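Local coordinates for protein AvrRxo1-ORF1 (Xanthomonas oryzae pv. oryzicola, PDB 4Z8Q) that probably acts as a bacterial effector with a zeta-toxin-like P-loop kinase fold, thought to phosphorylate a small-molecule substrate, at residues S192-L197 and K320-A325. Numbering follows the deposited sequence.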
ATOM      1  N   SER A 192      16.384   0.416  -5.512  1.00 16.92           N
ATOM      2  CA  SER A 192      17.000   0.184  -6.815  1.00 17.19           C
ATOM      3  C   SER A 192      17.314   1.506  -7.502  1.00 15.54           C
ATOM      4  O   SER A 192      18.363   1.652  -8.131  1.00 16.70           O
ATOM      5  CB  SER A 192      16.092  -0.661  -7.713  1.00 16.39           C
ATOM      6  OG  SER A 192      16.061  -2.028  -7.275  1.00 17.77           O
ATOM      7  N   LEU A 193      16.402   2.468  -7.401  1.00 15.87           N
ATOM      8  CA  LEU A 193      16.632   3.775  -8.013  1.00 17.58           C
ATOM      9  C   LEU A 193      17.872   4.416  -7.402  1.00 17.16           C
ATOM     10  O   LEU A 193      18.742   4.914  -8.126  1.00 17.17           O
ATOM     11  CB  LEU A 193      15.412   4.681  -7.816  1.00 16.40           C
ATOM     12  CG  LEU A 193      14.105   4.159  -8.417  1.00 20.71           C
ATOM     13  CD1 LEU A 193      12.932   5.084  -8.108  1.00 21.43           C
ATOM     14  CD2 LEU A 193      14.243   3.981  -9.909  1.00 19.37           C
ATOM     15  N   VAL A 194      17.949   4.398  -6.069  1.00 16.03           N
ATOM     16  CA  VAL A 194      19.111   4.940  -5.348  1.00 20.39           C
ATOM     17  C   VAL A 194      20.371   4.211  -5.783  1.00 18.74           C
ATOM     18  O   VAL A 194      21.412   4.825  -6.077  1.00 20.95           O
ATOM     19  CB  VAL A 194      18.952   4.764  -3.820  1.00 21.19           C
ATOM     20  CG1 VAL A 194      20.279   4.936  -3.108  1.00 29.54           C
ATOM     21  CG2 VAL A 194      17.960   5.761  -3.290  1.00 28.14           C
ATOM     22  N   GLY A 195      20.268   2.887  -5.828  1.00 18.39           N
ATOM     23  CA  GLY A 195      21.390   2.050  -6.205  1.00 20.15           C
ATOM     24  C   GLY A 195      21.877   2.369  -7.603  1.00 19.39           C
ATOM     25  O   GLY A 195      23.076   2.389  -7.862  1.00 18.94           O
ATOM     26  N   VAL A 196      20.950   2.622  -8.515  1.00 17.95           N
ATOM     27  CA  VAL A 196      21.347   2.965  -9.879  1.00 15.37           C
ATOM     28  C   VAL A 196      22.048   4.330  -9.957  1.00 17.87           C
ATOM     29  O   VAL A 196      23.052   4.488 -10.663  1.00 18.46           O
ATOM     30  CB  VAL A 196      20.150   2.902 -10.818  1.00 17.04           C
ATOM     31  CG1 VAL A 196      20.423   3.697 -12.111  1.00 16.65           C
ATOM     32  CG2 VAL A 196      19.825   1.435 -11.143  1.00 12.36           C
ATOM     33  N   LEU A 197      21.533   5.314  -9.231  1.00 16.28           N
ATOM     34  CA  LEU A 197      22.180   6.638  -9.195  1.00 18.67           C
ATOM     35  C   LEU A 197      23.585   6.616  -8.568  1.00 21.53           C
ATOM     36  O   LEU A 197      24.417   7.484  -8.845  1.00 21.76           O
ATOM     37  CB  LEU A 197      21.299   7.648  -8.458  1.00 19.01           C
ATOM     38  CG  LEU A 197      20.002   8.085  -9.150  1.00 21.53           C
ATOM     39  CD1 LEU A 197      19.260   9.135  -8.311  1.00 18.37           C
ATOM     40  CD2 LEU A 197      20.266   8.623 -10.551  1.00 19.35           C
ATOM     41  N   LYS A 320      15.301  17.230  -9.030  1.00 28.03           N
ATOM     42  CA  LYS A 320      14.828  16.494 -10.208  1.00 28.21           C
ATOM     43  C   LYS A 320      13.915  15.364  -9.770  1.00 26.98           C
ATOM     44  O   LYS A 320      14.025  14.869  -8.642  1.00 26.49           O
ATOM     45  CB  LYS A 320      15.998  15.897 -10.986  1.00 29.62           C
ATOM     46  CG  LYS A 320      16.575  16.775 -12.093  1.00 36.98           C
ATOM     47  CD  LYS A 320      17.199  18.036 -11.535  1.00 41.66           C
ATOM     48  CE  LYS A 320      18.137  18.703 -12.534  1.00 46.63           C
ATOM     49  NZ  LYS A 320      18.804  19.880 -11.900  1.00 47.62           N
ATOM     50  N   SER A 321      13.016  14.949 -10.652  1.00 25.84           N
ATOM     51  CA  SER A 321      12.203  13.778 -10.361  1.00 26.91           C
ATOM     52  C   SER A 321      13.088  12.539 -10.469  1.00 23.18           C
ATOM     53  O   SER A 321      14.189  12.604 -11.024  1.00 23.90           O
ATOM     54  CB  SER A 321      11.021  13.682 -11.323  1.00 26.03           C
ATOM     55  OG  SER A 321      11.449  13.352 -12.639  1.00 27.90           O
ATOM     56  N   TRP A 322      12.629  11.415  -9.928  1.00 23.21           N
ATOM     57  CA  TRP A 322      13.363  10.171 -10.089  1.00 22.47           C
ATOM     58  C   TRP A 322      13.611   9.880 -11.566  1.00 21.40           C
ATOM     59  O   TRP A 322      14.710   9.505 -11.967  1.00 23.87           O
ATOM     60  CB  TRP A 322      12.564   9.015  -9.500  1.00 19.13           C
ATOM     61  CG  TRP A 322      12.665   8.841  -8.017  1.00 19.41           C
ATOM     62  CD1 TRP A 322      11.632   8.865  -7.117  1.00 23.10           C
ATOM     63  CD2 TRP A 322      13.846   8.552  -7.257  1.00 20.29           C
ATOM     64  NE1 TRP A 322      12.102   8.620  -5.849  1.00 22.74           N
ATOM     65  CE2 TRP A 322      13.456   8.431  -5.904  1.00 21.05           C
ATOM     66  CE3 TRP A 322      15.196   8.396  -7.589  1.00 17.56           C
ATOM     67  CZ2 TRP A 322      14.365   8.157  -4.884  1.00 26.10           C
ATOM     68  CZ3 TRP A 322      16.102   8.115  -6.564  1.00 18.79           C
ATOM     69  CH2 TRP A 322      15.680   7.998  -5.235  1.00 21.78           C
ATOM     70  N   SER A 323      12.573  10.041 -12.374  1.00 23.56           N
ATOM     71  CA  SER A 323      12.666   9.778 -13.802  1.00 23.28           C
ATOM     72  C   SER A 323      13.719  10.666 -14.489  1.00 22.24           C
ATOM     73  O   SER A 323      14.616  10.168 -15.183  1.00 17.67           O
ATOM     74  CB  SER A 323      11.290   9.981 -14.432  1.00 26.58           C
ATOM     75  OG  SER A 323      11.294   9.636 -15.800  1.00 39.68           O
ATOM     76  N   ALA A 324      13.633  11.978 -14.286  1.00 22.88           N
ATOM     77  CA  ALA A 324      14.608  12.875 -14.894  1.00 24.77           C
ATOM     78  C   ALA A 324      16.037  12.586 -14.420  1.00 21.70           C
ATOM     79  O   ALA A 324      16.998  12.685 -15.196  1.00 23.18           O
ATOM     80  CB  ALA A 324      14.237  14.334 -14.636  1.00 26.62           C
ATOM     81  N   ALA A 325      16.178  12.242 -13.144  1.00 24.72           N
ATOM     82  CA  ALA A 325      17.500  11.971 -12.570  1.00 23.20           C
ATOM     83  C   ALA A 325      18.127  10.715 -13.185  1.00 19.98           C
ATOM     84  O   ALA A 325      19.280  10.723 -13.615  1.00 19.23           O
ATOM     85  CB  ALA A 325      17.394  11.825 -11.055  1.00 22.33           C
TER
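Ser321 OG, one residue ahead of the Trp322 ring that packs on Leu193, Val194 and Leu197, is gripped twice: it accepts the N-H of Ala324 at 3.1 Å in an almost straight bond (173°) and makes a weak hydrogen bond to Ala285 O. Serine suits this N-cap because its short side chain lets OG turn forward to the amide of Ala324, which has no helical carbonyl before it to bond to. The helix begins at the next residue, Trp322, whose CG stands beside the backbone N, carrying the indole across to helix 189-198.

Leucine fits opposite the indole by its length and branching. Leu193 lies over one face: its CB sits over the CE3-CZ3 rim of the six-membered ring, 3.7 Å from Trp322 CZ3, while CD1 sits 3.8 Å from the centroid of the five-membered ring, 16° off the normal, a CH-pi contact. With chi2 at 177°, CD1 extends away from CA, and the one side chain spans both rings. One turn later, Leu197 comes to the ring edge, with CD1 3.8 Å from Trp322 CZ3. Val194 CG2 approaches Trp322 CH2 obliquely at 3.7 Å; branched at CB, valine puts a methyl on the indole without a long side chain. Beyond the indole, alanine's single methyl takes up little room, so Leu197 CD2 can lie 3.8 Å from Ala325 O, with Leu197 CD1 a looser 4.3 Å from Ala325 CB.

No hydrogen bond crosses between the segments; the contact is apolar and buried. Trp322 NE1 has a weak hydrogen bond to Glu190 OE2, and Tyr210 and Leu314 add further cover to the indole. Ser192 OG bonds to Thr74 O in the probable Walker A loop. The whole is a hydrophobic helix-helix interface, in which a capped C-terminal helix lays its first-turn tryptophan on a helix of what is probably a zeta-toxin-like P-loop kinase fold.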